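Local coordinates for hypothetical protein GrpB (Enterococcus faecalis, PDB 2NRK) that is of unknown function, though its family belongs to the nucleotidyltransferase clan, so a nucleotide-related role is possible but unproven, at residues 12-15 against 16-20; 21-24 against 25-29; 125-128 against 129-132. All coordinates share one frame; numbering follows the deposited sequence.

Contact 1 (12-15 against 16-20); sequences QPAW and VEQFE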
loop_
_atom_site.group_PDB
_atom_site.type_symbol
_atom_site.label_atom_id
_atom_site.label_comp_id
_atom_site.label_asym_id
_atom_site.label_seq_id
_atom_site.Cartn_x
_atom_site.Cartn_y
_atom_site.Cartn_z
ATOM N N GLN A 12 -2.920 19.680 -19.946
ATOM C CA GLN A 12 -1.743 20.457 -20.349
ATOM C C GLN A 12 -0.460 19.642 -20.110
ATOM O O GLN A 12 -0.112 19.376 -18.962
ATOM C CB GLN A 12 -1.681 21.775 -19.570
ATOM C CG GLN A 12 -2.899 22.683 -19.768
ATOM C CD GLN A 12 -2.845 23.935 -18.899
ATOM O OE1 GLN A 12 -1.796 24.572 -18.784
ATOM N NE2 GLN A 12 -3.985 24.308 -18.296
ATOM N N PRO A 13 0.250 19.239 -21.191
ATOM C CA PRO A 13 1.487 18.482 -20.974
ATOM C C PRO A 13 2.466 19.203 -20.066
ATOM O O PRO A 13 3.279 18.537 -19.409
ATOM C CB PRO A 13 2.099 18.358 -22.392
ATOM C CG PRO A 13 0.966 18.508 -23.322
ATOM C CD PRO A 13 -0.054 19.408 -22.629
ATOM N N ALA A 14 2.379 20.537 -20.013
ATOM C CA ALA A 14 3.245 21.349 -19.172
ATOM C C ALA A 14 3.070 21.069 -17.682
ATOM O O ALA A 14 3.964 21.402 -16.890
ATOM C CB ALA A 14 3.017 22.833 -19.432
ATOM N N TRP A 15 1.929 20.484 -17.296
ATOM C CA TRP A 15 1.725 20.152 -15.890
ATOM C C TRP A 15 2.839 19.236 -15.369
ATOM O O TRP A 15 3.191 19.275 -14.186
ATOM C CB TRP A 15 0.362 19.468 -15.720
ATOM C CG TRP A 15 -0.789 20.436 -15.901
ATOM C CD1 TRP A 15 -0.768 21.794 -15.739
ATOM C CD2 TRP A 15 -2.137 20.084 -16.222
ATOM N NE1 TRP A 15 -2.036 22.321 -15.979
ATOM C CE2 TRP A 15 -2.896 21.285 -16.245
ATOM C CE3 TRP A 15 -2.786 18.862 -16.455
ATOM C CZ2 TRP A 15 -4.267 21.307 -16.571
ATOM C CZ3 TRP A 15 -4.160 18.877 -16.754
ATOM C CH2 TRP A 15 -4.879 20.097 -16.810
ATOM N N VAL A 16 3.370 18.395 -16.253
ATOM C CA VAL A 16 4.470 17.498 -15.868
ATOM C C VAL A 16 5.741 18.303 -15.515
ATOM O O VAL A 16 6.426 17.977 -14.541
ATOM C CB VAL A 16 4.747 16.443 -16.960
ATOM C CG1 VAL A 16 5.864 15.500 -16.497
ATOM C CG2 VAL A 16 3.438 15.625 -17.223
ATOM N N GLU A 17 6.027 19.328 -16.326
ATOM C CA GLU A 17 7.155 20.252 -16.101
ATOM C C GLU A 17 6.983 20.930 -14.755
ATOM O O GLU A 17 7.904 20.951 -13.935
ATOM C CB GLU A 17 7.212 21.350 -17.183
ATOM C CG GLU A 17 7.028 20.852 -18.598
ATOM C CD GLU A 17 7.052 21.940 -19.663
ATOM O OE1 GLU A 17 7.269 23.130 -19.334
ATOM O OE2 GLU A 17 6.848 21.582 -20.843
ATOM N N GLN A 18 5.783 21.478 -14.551
ATOM C CA GLN A 18 5.419 22.186 -13.329
ATOM C C GLN A 18 5.588 21.286 -12.117
ATOM O O GLN A 18 6.124 21.727 -11.095
ATOM C CB GLN A 18 3.980 22.705 -13.421
ATOM C CG GLN A 18 3.868 23.803 -14.473
ATOM C CD GLN A 18 2.434 24.113 -14.868
ATOM O OE1 GLN A 18 2.173 24.495 -16.017
ATOM N NE2 GLN A 18 1.508 23.954 -13.940
ATOM N N PHE A 19 5.140 20.033 -12.230
ATOM C CA PHE A 19 5.313 19.086 -11.160
ATOM C C PHE A 19 6.812 18.882 -10.849
ATOM O O PHE A 19 7.232 18.991 -9.720
ATOM C CB PHE A 19 4.670 17.728 -11.473
ATOM C CG PHE A 19 5.174 16.640 -10.556
ATOM C CD1 PHE A 19 4.704 16.558 -9.266
ATOM C CD2 PHE A 19 6.195 15.775 -10.951
ATOM C CE1 PHE A 19 5.205 15.607 -8.364
ATOM C CE2 PHE A 19 6.702 14.813 -10.027
ATOM C CZ PHE A 19 6.216 14.742 -8.759
ATOM N N GLU A 20 7.604 18.554 -11.868
ATOM C CA GLU A 20 9.004 18.209 -11.632
ATOM C C GLU A 20 9.810 19.382 -11.041
ATOM O O GLU A 20 10.626 19.177 -10.149
ATOM C CB GLU A 20 9.589 17.616 -12.901
ATOM C CG GLU A 20 8.943 16.228 -13.078
ATOM C CD GLU A 20 9.625 15.393 -14.089
ATOM O OE1 GLU A 20 10.507 15.935 -14.768
ATOM O OE2 GLU A 20 9.246 14.218 -14.252
#
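Trp15 and Gln18 meet one turn apart at the start of helix 14-30, whose first turns lie against strand 54-60 of the mixed sheet. On the buried side the Trp15 indole is tightly enclosed: the CB of Gln12 sits over one face, offset toward the rim, and Tyr11 meets the ring nearly at right angles. A large flat ring suits this place because it can touch Thr9, Thr43 and Pro52 of the loops and Ile54 of strand 54-60 at once. Gln18 reaches its edge, with NE2 3.6 Å from Trp15 CD1 near the ring plane and the amide turned 80° from the indole. Phe19 also faces inward, its CG anti to the backbone N (chi1 164°), which sends the ring to stack with His39 and to meet Phe56.

The solvent side is looser. Ala14, too small to hinder its neighbours, lets the extended Glu17 chain run past it in the modelled conformer, one of two, with Glu17 CD 4.1 Å from Ala14 CB, while Val16 places CG2 3.6 Å from Pro13 O. The helical bonds are already in place here: Phe19 N donates to Trp15 O at 2.9 Å, and Gln18 N reaches Ala14 O at 3.0 Å with a nearly straight N-H...O angle of 170°.

Contact 2 (21-24 against 25-29); sequences EEAQ and ALKQI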
loop_
_atom_site.group_PDB
_atom_site.type_symbol
_atom_site.label_atom_id
_atom_site.label_comp_id
_atom_site.label_asym_id
_atom_site.label_seq_id
_atom_site.Cartn_x
_atom_site.Cartn_y
_atom_site.Cartn_z
ATOM N N GLU A 21 9.521 20.595 -11.484
ATOM C CA GLU A 21 10.224 21.785 -11.011
ATOM C C GLU A 21 9.946 21.971 -9.509
ATOM O O GLU A 21 10.854 22.203 -8.693
ATOM C CB GLU A 21 9.687 22.984 -11.756
ATOM C CG GLU A 21 10.387 24.287 -11.473
ATOM C CD GLU A 21 10.229 25.279 -12.638
ATOM O OE1 GLU A 21 10.296 24.851 -13.828
ATOM O OE2 GLU A 21 10.048 26.485 -12.360
ATOM N N GLU A 22 8.664 21.920 -9.161
ATOM C CA GLU A 22 8.327 22.163 -7.774
ATOM C C GLU A 22 8.735 20.975 -6.908
ATOM O O GLU A 22 9.060 21.140 -5.724
ATOM C CB GLU A 22 6.826 22.493 -7.634
ATOM C CG GLU A 22 6.399 22.908 -6.204
ATOM C CD GLU A 22 6.920 24.306 -5.790
ATOM O OE1 GLU A 22 7.737 24.928 -6.527
ATOM O OE2 GLU A 22 6.489 24.795 -4.711
ATOM N N ALA A 23 8.687 19.762 -7.462
ATOM C CA ALA A 23 9.088 18.608 -6.663
ATOM C C ALA A 23 10.551 18.791 -6.183
ATOM O O ALA A 23 10.887 18.480 -5.034
ATOM C CB ALA A 23 8.923 17.288 -7.436
ATOM N N GLN A 24 11.413 19.319 -7.048
ATOM C CA GLN A 24 12.814 19.554 -6.695
ATOM C C GLN A 24 12.896 20.593 -5.563
ATOM O O GLN A 24 13.658 20.435 -4.599
ATOM C CB GLN A 24 13.578 20.047 -7.933
ATOM C CG GLN A 24 15.070 19.696 -7.986
ATOM C CD GLN A 24 15.727 20.190 -9.269
ATOM O OE1 GLN A 24 15.510 21.328 -9.687
ATOM N NE2 GLN A 24 16.522 19.332 -9.905
ATOM N N ALA A 25 12.110 21.657 -5.697
ATOM C CA ALA A 25 12.071 22.723 -4.689
ATOM C C ALA A 25 11.664 22.139 -3.336
ATOM O O ALA A 25 12.291 22.452 -2.307
ATOM C CB ALA A 25 11.121 23.843 -5.126
ATOM N N LEU A 26 10.626 21.292 -3.327
ATOM C CA LEU A 26 10.167 20.634 -2.102
ATOM C C LEU A 26 11.238 19.735 -1.474
ATOM O O LEU A 26 11.468 19.782 -0.257
ATOM C CB LEU A 26 8.880 19.828 -2.354
ATOM C CG LEU A 26 7.691 20.708 -2.745
ATOM C CD1 LEU A 26 6.534 19.790 -3.202
ATOM C CD2 LEU A 26 7.267 21.566 -1.566
ATOM N N LYS A 27 11.912 18.940 -2.306
ATOM C CA LYS A 27 12.987 18.078 -1.815
ATOM C C LYS A 27 14.132 18.868 -1.192
ATOM O O LYS A 27 14.762 18.395 -0.241
ATOM C CB LYS A 27 13.524 17.222 -2.948
ATOM C CG LYS A 27 12.573 16.128 -3.377
ATOM C CD LYS A 27 13.028 15.469 -4.679
ATOM C CE LYS A 27 11.880 14.698 -5.321
ATOM N NZ LYS A 27 12.359 13.932 -6.525
ATOM N N GLN A 28 14.412 20.065 -1.714
ATOM C CA GLN A 28 15.517 20.866 -1.173
ATOM C C GLN A 28 15.217 21.207 0.279
ATOM O O GLN A 28 16.124 21.295 1.102
ATOM C CB GLN A 28 15.756 22.170 -1.954
ATOM C CG GLN A 28 16.382 21.990 -3.337
ATOM C CD GLN A 28 16.785 23.333 -3.969
ATOM O OE1 GLN A 28 17.914 23.488 -4.491
ATOM N NE2 GLN A 28 15.875 24.303 -3.931
ATOM N N ILE A 29 13.930 21.404 0.576
ATOM C CA ILE A 29 13.493 21.806 1.919
ATOM C C ILE A 29 13.400 20.613 2.852
ATOM O O ILE A 29 13.855 20.679 3.998
ATOM C CB ILE A 29 12.139 22.562 1.868
ATOM C CG1 ILE A 29 12.331 23.912 1.167
ATOM C CG2 ILE A 29 11.526 22.736 3.268
ATOM C CD1 ILE A 29 11.017 24.506 0.709
#
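Glu22 has CG anti to its backbone N (chi1 -174°) and then bends at chi2 (71°), a combination that sets OE1 3.8 Å from the CB of Ala25, one turn on. Leu26 takes the other common course: its CG is anti to the carbonyl carbon (chi1 -65°) and therefore leans back over the preceding turn, 3.3 Å from Glu22 O. The same carbonyl accepts the Leu26 N-H at 2.9 Å, the donor lying nearly in line with the C=O bond, so Leu26 meets it through both backbone and side chain. Lys27 repeats the pattern against Ala23, with its CG 3.3 Å from Ala23 O and the extended aliphatic chain continuing past that oxygen.

These are i to i+3 and i to i+4 contacts along an amphipathic helix, the later part of helix 14-30. Its inner face rests on the sheet and on helix 70-75: branched, apolar Leu26 packs on Phe56, Val103 and Phe73, and Ile29 also reaches Phe73. Ala23 is buried too, where a methyl group adds little bulk. Glu22 is the polar member of this side. Its OE2 is hydrogen-bonded to Tyr78 OH and forms a salt bridge with Lys94 NZ, a pairing that probably favours the charged carboxylate.

Gln24, Lys27 and Gln28 are on the exposed side, where long polar chains can be hydrated. Gln24 extends away from the helix, whereas the methylenes of Lys27 and Gln28 lie along it. Gln28 N donates to Gln24 O at 3.0 Å, and Gln28 CG approaches the same oxygen to 3.4 Å.

Contact 3 (125-128 against 129-132); sequences RENP and AIAT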
loop_
_atom_site.group_PDB
_atom_site.type_symbol
_atom_site.label_atom_id
_atom_site.label_comp_id
_atom_site.label_asym_id
_atom_site.label_seq_id
_atom_site.Cartn_x
_atom_site.Cartn_y
_atom_site.Cartn_z
ATOM N N ARG A 125 -4.681 6.156 -15.329
ATOM C CA ARG A 125 -3.666 6.072 -16.377
ATOM C C ARG A 125 -3.858 4.840 -17.240
ATOM O O ARG A 125 -3.567 4.897 -18.438
ATOM C CB ARG A 125 -2.264 6.014 -15.762
ATOM C CG ARG A 125 -1.798 7.366 -15.204
ATOM C CD ARG A 125 -0.446 7.212 -14.518
ATOM N NE ARG A 125 0.148 8.516 -14.194
ATOM C CZ ARG A 125 1.370 8.694 -13.680
ATOM N NH1 ARG A 125 2.133 7.637 -13.359
ATOM N NH2 ARG A 125 1.836 9.934 -13.463
ATOM N N GLU A 126 -4.328 3.741 -16.642
ATOM C CA GLU A 126 -4.514 2.460 -17.383
ATOM C C GLU A 126 -5.897 2.276 -18.018
ATOM O O GLU A 126 -6.144 1.297 -18.756
ATOM C CB GLU A 126 -4.236 1.262 -16.462
ATOM C CG GLU A 126 -2.870 1.236 -15.813
ATOM C CD GLU A 126 -1.713 1.017 -16.777
ATOM O OE1 GLU A 126 -1.928 0.582 -17.941
ATOM O OE2 GLU A 126 -0.563 1.275 -16.349
ATOM N N ASN A 127 -6.804 3.209 -17.737
ATOM C CA ASN A 127 -8.198 3.108 -18.150
ATOM C C ASN A 127 -8.657 4.419 -18.766
ATOM O O ASN A 127 -9.426 5.147 -18.158
ATOM C CB ASN A 127 -9.079 2.723 -16.944
ATOM C CG ASN A 127 -8.852 1.294 -16.525
ATOM O OD1 ASN A 127 -9.458 0.375 -17.105
ATOM N ND2 ASN A 127 -7.935 1.082 -15.588
ATOM N N PRO A 128 -8.200 4.711 -19.999
ATOM C CA PRO A 128 -8.551 5.986 -20.649
ATOM C C PRO A 128 -10.054 6.223 -20.790
ATOM O O PRO A 128 -10.488 7.369 -20.705
ATOM C CB PRO A 128 -7.855 5.889 -22.028
ATOM C CG PRO A 128 -7.640 4.380 -22.250
ATOM C CD PRO A 128 -7.316 3.890 -20.851
ATOM N N ALA A 129 -10.856 5.167 -20.954
ATOM C CA ALA A 129 -12.310 5.336 -21.047
ATOM C C ALA A 129 -12.897 5.878 -19.738
ATOM O O ALA A 129 -13.788 6.716 -19.760
ATOM C CB ALA A 129 -13.014 4.021 -21.462
ATOM N N ILE A 130 -12.377 5.387 -18.613
ATOM C CA ILE A 130 -12.805 5.868 -17.313
ATOM C C ILE A 130 -12.322 7.308 -17.101
ATOM O O ILE A 130 -13.086 8.153 -16.611
ATOM C CB ILE A 130 -12.315 4.945 -16.175
ATOM C CG1 ILE A 130 -12.981 3.565 -16.348
ATOM C CG2 ILE A 130 -12.706 5.546 -14.839
ATOM C CD1 ILE A 130 -12.442 2.481 -15.372
ATOM N N ALA A 131 -11.075 7.583 -17.477
ATOM C CA ALA A 131 -10.567 8.956 -17.389
ATOM C C ALA A 131 -11.441 9.904 -18.233
ATOM O O ALA A 131 -11.749 11.003 -17.806
ATOM C CB ALA A 131 -9.119 9.027 -17.826
ATOM N N THR A 132 -11.850 9.470 -19.430
ATOM C CA THR A 132 -12.706 10.294 -20.286
ATOM C C THR A 132 -14.056 10.563 -19.621
ATOM O O THR A 132 -14.552 11.689 -19.668
ATOM C CB THR A 132 -12.851 9.656 -21.665
ATOM O OG1 THR A 132 -11.550 9.616 -22.268
ATOM C CG2 THR A 132 -13.817 10.467 -22.540
#
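Asn127 O receives the Ala131 N-H at 3.0 Å, in the carbonyl plane, and a weak second bond from Ile130 N, as helix 128-142 starts just after helix 111-126 has ended. Asn127 is the N-cap residue, but its side chain makes no capping bond; its ND2 instead binds back to Tyr123 O in the preceding helix. With chi1 at -71°, CG is anti to the carbonyl carbon, and the side chain lies beside that of Ile130, both pointing the same way. The contact is van der Waals, closest at Asn127 CB to Ile130 CD1, 3.7 Å, with the amide alongside the methyl. Ile130 suits this junction because its branched chain also reaches Tyr123 and Leu124 of the first helix and Ile163 and Glu166 of helix 157-171.

Pro128 occupies the first turn, where its missing N-H costs no helical bond and its ring limits phi to a helical value. Its carbonyl accepts from Thr132 N at 2.8 Å, and Thr132 OG1 lies 2.9 Å from the same oxygen. Small Ala131 is buried, its CB 3.6 Å from Pro128 O. The Asn127 amide is tied to helix 111-126 while its carbonyl takes N-H groups of helix 128-142, so one residue is bonded to both helices.

How the contacts relate
Contacts 1 and 2 are consecutive parts of one helix, 14-30, with centres about 14 Å apart, and both turn a side toward the sheet. Phe56 of strand 54-60 links them, meeting Phe19 from contact 1 and both Glu22 and Leu26 from contact 2. Contact 3 belongs to a different region, the bend between helices 111-126 and 128-142. Its centre is about 19 Å from that of contact 1, with nearest atoms about 7 Å apart, and about 29 Å from that of contact 2, with nearest atoms about 12 Å apart; it touches neither. Contacts 1 and 2 thus seat a helix on the sheet, whereas contact 3 redirects the chain between helices. No active site or ligand is established to which they can be related.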